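Local coordinates for phycocyanobilin lyase subunit alpha (Nostoc sp. PCC 7120, PDB 5N3U) that associates with the CpcF subunit to form the lyase required for attaching the phycocyanobilin chromophore to the phycocyanin alpha subunit CpcA, at the interface of chains A and B and the interface of chains A and C. Sequence-based numbering; all coordinates share one arbitrary frame. Chains: chain A, Phycocyanobilin lyase subunit alpha; chain B/C, Phycocyanobilin lyase subunit beta.

Contact 1: the interface of chains A and B. Residues chain A 241-242, 245, 248, 272; chain B 151, 155, 189.
B:Trp151 lays one face of its indole against the aliphatic arm of A:Lys245, and this CH-pi contact occupies the middle of the patch. Two successive methylenes share the double ring: CD of the lysine stands 3.7 Å from the centroid of the six-membered ring of B:Trp151, while CE covers the five-membered ring. CG of A:Lys245 points anti to the backbone N (chi1 174°), and the chain stays extended to CE, which draws CD and CE along the indole, and only the terminal NZ turns off (chi4 -85°). At the rim of the indole, the methyl CD1 of A:Ile242 comes within 3.6 Å of the nitrogen NE1 of B:Trp151. The far end of the six-membered ring meets another group, for the terminal methyl CE of A:Met272 lies 3.7 Å from CH2 of B:Trp151. The thioether chain bends at its last torsion, and the same methyl sits 3.8 Å above the ring plane of B:Tyr155, offset toward the rim. Higher up the methionine, CB lies 3.3 Å from the phenol oxygen OH of B:Tyr155, and the methionine and tyrosine side chains cross at about a right angle. Beside the indole, CB of B:Ala189 packs 4.0 Å from CG of A:Lys245, and CD2 of A:Leu248 reaches the same alanine. Replacing the tryptophan by an alanine would probably strip the A:Lys245 methylenes of their aromatic cover and open a gap between A:Ile242 and A:Met272. With 88 Å² of its surface hidden by chain A, B:Trp151 is the main insertion of the beta subunit here; the patch joins the last two helices of CpcE, 237-250 and 263-273, to CpcF helices 151-163 and 188-198, and so probably helps hold the lyase subunits together.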
ATOM      1  N   LEU A 241      -7.417  12.428 -11.453  1.00 22.92           N
ATOM      2  CA  LEU A 241      -8.763  12.596 -10.972  1.00 23.20           C
ATOM      3  C   LEU A 241      -8.910  13.715 -10.027  1.00 26.09           C
ATOM      4  O   LEU A 241      -9.988  14.399  -9.989  1.00 24.99           O
ATOM      5  CB  LEU A 241      -9.261  11.265 -10.304  1.00 25.73           C
ATOM      6  CG  LEU A 241      -9.515  10.121 -11.267  1.00 27.65           C
ATOM      7  CD1 LEU A 241      -9.573   8.835 -10.454  1.00 33.41           C
ATOM      8  CD2 LEU A 241     -10.871  10.422 -11.946  1.00 27.60           C
ATOM      9  N   ILE A 242      -7.883  13.941  -9.218  1.00 25.64           N
ATOM     10  CA  ILE A 242      -7.963  15.102  -8.301  1.00 29.37           C
ATOM     11  C   ILE A 242      -7.945  16.415  -9.079  1.00 26.49           C
ATOM     12  O   ILE A 242      -8.646  17.328  -8.733  1.00 25.45           O
ATOM     13  CB  ILE A 242      -6.768  15.132  -7.301  1.00 31.22           C
ATOM     14  CG1 ILE A 242      -6.867  13.994  -6.342  1.00 36.34           C
ATOM     15  CG2 ILE A 242      -6.738  16.440  -6.513  1.00 36.17           C
ATOM     16  CD1 ILE A 242      -8.109  14.088  -5.501  1.00 36.77           C
ATOM     17  N   LYS A 245     -11.315  16.767 -10.752  1.00 27.22           N
ATOM     18  CA  LYS A 245     -12.294  17.119  -9.777  1.00 25.69           C
ATOM     19  C   LYS A 245     -12.290  18.612  -9.493  1.00 27.93           C
ATOM     20  O   LYS A 245     -13.336  19.191  -9.229  1.00 27.02           O
ATOM     21  CB  LYS A 245     -11.912  16.440  -8.458  1.00 29.57           C
ATOM     22  CG  LYS A 245     -12.747  16.821  -7.310  1.00 30.65           C
ATOM     23  CD  LYS A 245     -12.144  16.196  -6.072  1.00 34.27           C
ATOM     24  CE  LYS A 245     -13.129  16.148  -4.952  1.00 37.84           C
ATOM     25  NZ  LYS A 245     -13.089  17.429  -4.243  1.00 43.53           N
ATOM     26  N   LEU A 248     -13.979  20.370 -12.237  1.00 33.26           N
ATOM     27  CA  LEU A 248     -15.377  20.116 -12.171  1.00 34.11           C
ATOM     28  C   LEU A 248     -16.021  20.990 -11.163  1.00 34.57           C
ATOM     29  O   LEU A 248     -17.049  21.616 -11.408  1.00 38.34           O
ATOM     30  CB  LEU A 248     -15.617  18.602 -11.824  1.00 32.31           C
ATOM     31  CG  LEU A 248     -17.075  18.182 -11.661  1.00 33.07           C
ATOM     32  CD1 LEU A 248     -17.859  18.644 -12.887  1.00 34.98           C
ATOM     33  CD2 LEU A 248     -17.163  16.662 -11.509  1.00 32.02           C
ATOM     34  N   MET A 272     -13.157  11.982 -16.560  1.00 23.82           N
ATOM     35  CA  MET A 272     -12.923  11.336 -15.249  1.00 26.80           C
ATOM     36  C   MET A 272     -13.316   9.867 -15.357  1.00 28.35           C
ATOM     37  O   MET A 272     -12.511   8.967 -15.050  1.00 25.85           O
ATOM     38  CB  MET A 272     -13.711  12.031 -14.148  1.00 25.64           C
ATOM     39  CG  MET A 272     -13.215  13.450 -13.826  1.00 23.26           C
ATOM     40  SD  MET A 272     -14.160  14.341 -12.658  1.00 27.79           S
ATOM     41  CE  MET A 272     -13.641  13.499 -11.166  1.00 31.57           C
TER
ATOM     42  N   TRP B 151     -13.896  10.046  -1.863  1.00 28.85           N
ATOM     43  CA  TRP B 151     -14.822  10.575  -2.899  1.00 26.77           C
ATOM     44  C   TRP B 151     -14.641   9.811  -4.183  1.00 24.60           C
ATOM     45  O   TRP B 151     -15.637   9.585  -4.878  1.00 24.25           O
ATOM     46  CB  TRP B 151     -14.622  12.103  -3.147  1.00 27.55           C
ATOM     47  CG  TRP B 151     -13.399  12.383  -3.841  1.00 27.21           C
ATOM     48  CD1 TRP B 151     -12.161  12.594  -3.304  1.00 26.36           C
ATOM     49  CD2 TRP B 151     -13.249  12.458  -5.237  1.00 25.69           C
ATOM     50  NE1 TRP B 151     -11.253  12.734  -4.281  1.00 28.90           N
ATOM     51  CE2 TRP B 151     -11.908  12.677  -5.494  1.00 25.95           C
ATOM     52  CE3 TRP B 151     -14.128  12.289  -6.305  1.00 29.46           C
ATOM     53  CZ2 TRP B 151     -11.418  12.767  -6.770  1.00 25.55           C
ATOM     54  CZ3 TRP B 151     -13.638  12.390  -7.569  1.00 25.98           C
ATOM     55  CH2 TRP B 151     -12.310  12.630  -7.799  1.00 26.64           C
ATOM     56  N   TYR B 155     -17.413   8.059  -6.523  1.00 23.39           N
ATOM     57  CA  TYR B 155     -17.608   8.444  -7.909  1.00 22.97           C
ATOM     58  C   TYR B 155     -17.638   7.217  -8.808  1.00 24.58           C
ATOM     59  O   TYR B 155     -18.527   7.034  -9.662  1.00 24.68           O
ATOM     60  CB  TYR B 155     -16.455   9.397  -8.286  1.00 26.88           C
ATOM     61  CG  TYR B 155     -16.583  10.023  -9.657  1.00 25.24           C
ATOM     62  CD1 TYR B 155     -16.232   9.322 -10.780  1.00 27.62           C
ATOM     63  CD2 TYR B 155     -17.023  11.322  -9.806  1.00 30.01           C
ATOM     64  CE1 TYR B 155     -16.331   9.873 -12.066  1.00 27.52           C
ATOM     65  CE2 TYR B 155     -17.156  11.886 -11.082  1.00 28.29           C
ATOM     66  CZ  TYR B 155     -16.826  11.175 -12.189  1.00 27.28           C
ATOM     67  OH  TYR B 155     -16.943  11.733 -13.465  1.00 28.77           O
ATOM     68  N   ALA B 189     -18.376  17.201  -6.626  1.00 36.89           N
ATOM     69  CA  ALA B 189     -18.054  16.311  -7.733  1.00 39.20           C
ATOM     70  C   ALA B 189     -18.931  15.077  -7.829  1.00 34.40           C
ATOM     71  O   ALA B 189     -19.297  14.629  -8.918  1.00 36.76           O
ATOM     72  CB  ALA B 189     -16.607  15.889  -7.638  1.00 40.83           C
TER

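Contact 2: the interface of chains A and C. Residues chain A 212, 239; chain C 72, 74.
Helices 208-221 and 237-250 of the HEAT-repeat subunit CpcE supply one side of this contact, and a loop of the related CpcF, chain C, supplies the other. A:Arg212 extends from helix 208-221 to a salt bridge with C:Asp72, in which the guanidinium nitrogen NH1 donates a hydrogen bond of 2.8 Å to the carboxylate oxygen OD1. The bond is bent, 142° at the hydrogen, and comes down on OD1 from above the carboxylate plane; the two flat groups are accordingly turned 57° apart and do not pair flat. The contacts from NH2 of the arginine to the same carboxylate are weak. The chain from CG to NE is extended, which carries the charged end across to the acid. On the chain C side, the backbone N of C:Tyr74 donates to OD1 of C:Asp72 at 2.9 Å, from the opposite face of the carboxylate plane. One oxygen thus takes both donors, and the loop's own amide probably helps fix the acid for the arginine. The positively charged guanidinium, with the amide N-H on the other face, would probably favour the ionised acid.

C:Tyr74 also presents its ring to A:Phe239 in an edge-to-face stack, with planes 81° apart and centroids separated by 4.8 Å. The leading atom is CZ of the phenylalanine, which stands 3.4 Å above the tyrosine ring plane, over its centre. CG of A:Phe239 is anti to the carbonyl carbon, and the ring it carries points its far corner at the tyrosine. One face of the phenylalanine lies under the CG methylene of A:Arg212, 3.9 Å above the ring plane, so the arginine arm covers that face of the ring while its edge meets C:Tyr74. Near the guanidinium, CD2 of C:Tyr74 sits over one face, 3.6 Å from NH1 of A:Arg212.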
ATOM      1  N   ARG A 212       3.127  15.758 -11.108  1.00 26.65           N
ATOM      2  CA  ARG A 212       2.181  15.546 -10.038  1.00 24.97           C
ATOM      3  C   ARG A 212       1.812  16.813  -9.372  1.00 25.27           C
ATOM      4  O   ARG A 212       0.658  17.079  -9.063  1.00 23.98           O
ATOM      5  CB  ARG A 212       2.697  14.514  -8.993  1.00 26.96           C
ATOM      6  CG  ARG A 212       2.957  13.127  -9.558  1.00 26.64           C
ATOM      7  CD  ARG A 212       3.636  12.338  -8.445  1.00 30.56           C
ATOM      8  NE  ARG A 212       3.765  10.931  -8.727  1.00 27.69           N
ATOM      9  CZ  ARG A 212       4.651  10.117  -8.128  1.00 27.64           C
ATOM     10  NH1 ARG A 212       5.543  10.588  -7.276  1.00 30.56           N
ATOM     11  NH2 ARG A 212       4.650   8.848  -8.390  1.00 25.92           N
ATOM     12  N   PHE A 239      -3.846  11.267  -9.359  1.00 24.60           N
ATOM     13  CA  PHE A 239      -3.578  12.710  -9.489  1.00 24.06           C
ATOM     14  C   PHE A 239      -4.437  13.326 -10.614  1.00 24.01           C
ATOM     15  O   PHE A 239      -4.904  14.453 -10.499  1.00 24.56           O
ATOM     16  CB  PHE A 239      -2.139  12.924  -9.837  1.00 29.20           C
ATOM     17  CG  PHE A 239      -1.237  12.606  -8.717  1.00 30.70           C
ATOM     18  CD1 PHE A 239      -1.109  13.512  -7.661  1.00 34.39           C
ATOM     19  CD2 PHE A 239      -0.553  11.378  -8.685  1.00 30.87           C
ATOM     20  CE1 PHE A 239      -0.251  13.190  -6.546  1.00 38.50           C
ATOM     21  CE2 PHE A 239       0.289  11.048  -7.600  1.00 33.44           C
ATOM     22  CZ  PHE A 239       0.407  11.944  -6.525  1.00 33.92           C
TER
ATOM     23  N   ASP C  72       9.870   9.320  -3.726  1.00 23.01           N
ATOM     24  CA  ASP C  72       8.563   9.037  -4.326  1.00 22.58           C
ATOM     25  C   ASP C  72       7.603   8.579  -3.182  1.00 21.20           C
ATOM     26  O   ASP C  72       7.588   7.406  -2.785  1.00 18.67           O
ATOM     27  CB  ASP C  72       8.660   7.979  -5.400  1.00 22.38           C
ATOM     28  CG  ASP C  72       7.407   7.890  -6.277  1.00 28.05           C
ATOM     29  OD1 ASP C  72       6.302   8.277  -5.827  1.00 22.86           O
ATOM     30  OD2 ASP C  72       7.536   7.368  -7.411  1.00 28.01           O
ATOM     31  N   TYR C  74       4.541   8.151  -3.491  1.00 20.99           N
ATOM     32  CA  TYR C  74       3.410   7.439  -4.049  1.00 22.94           C
ATOM     33  C   TYR C  74       3.731   6.126  -4.678  1.00 23.62           C
ATOM     34  O   TYR C  74       2.859   5.558  -5.392  1.00 24.43           O
ATOM     35  CB  TYR C  74       2.754   8.370  -5.061  1.00 23.45           C
ATOM     36  CG  TYR C  74       2.459   9.704  -4.393  1.00 25.66           C
ATOM     37  CD1 TYR C  74       1.283   9.900  -3.675  1.00 24.98           C
ATOM     38  CD2 TYR C  74       3.327  10.769  -4.502  1.00 28.54           C
ATOM     39  CE1 TYR C  74       1.011  11.106  -3.042  1.00 29.81           C
ATOM     40  CE2 TYR C  74       3.056  11.972  -3.879  1.00 33.56           C
ATOM     41  CZ  TYR C  74       1.893  12.115  -3.169  1.00 32.01           C
ATOM     42  OH  TYR C  74       1.640  13.296  -2.601  1.00 43.94           O
TER

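The centres of the C-alpha atoms of contact 1 and contact 2 are about 17 Å apart, and both draw on CpcE helix 237-250, whose early turn faces chain C through A:Phe239 while A:Leu241, A:Ile242, A:Lys245 and A:Leu248 face chain B. Contact 1 also uses helix 263-273; contact 2 adds helix 208-221. A single CpcE chain therefore touches two CpcF copies by different surfaces, consistent with the two-plus-two deposited assembly. CpcE and CpcF are known to associate as a lyase, but the structure alone does not show which of these interfaces makes the working pair or whether the larger assembly persists in solution.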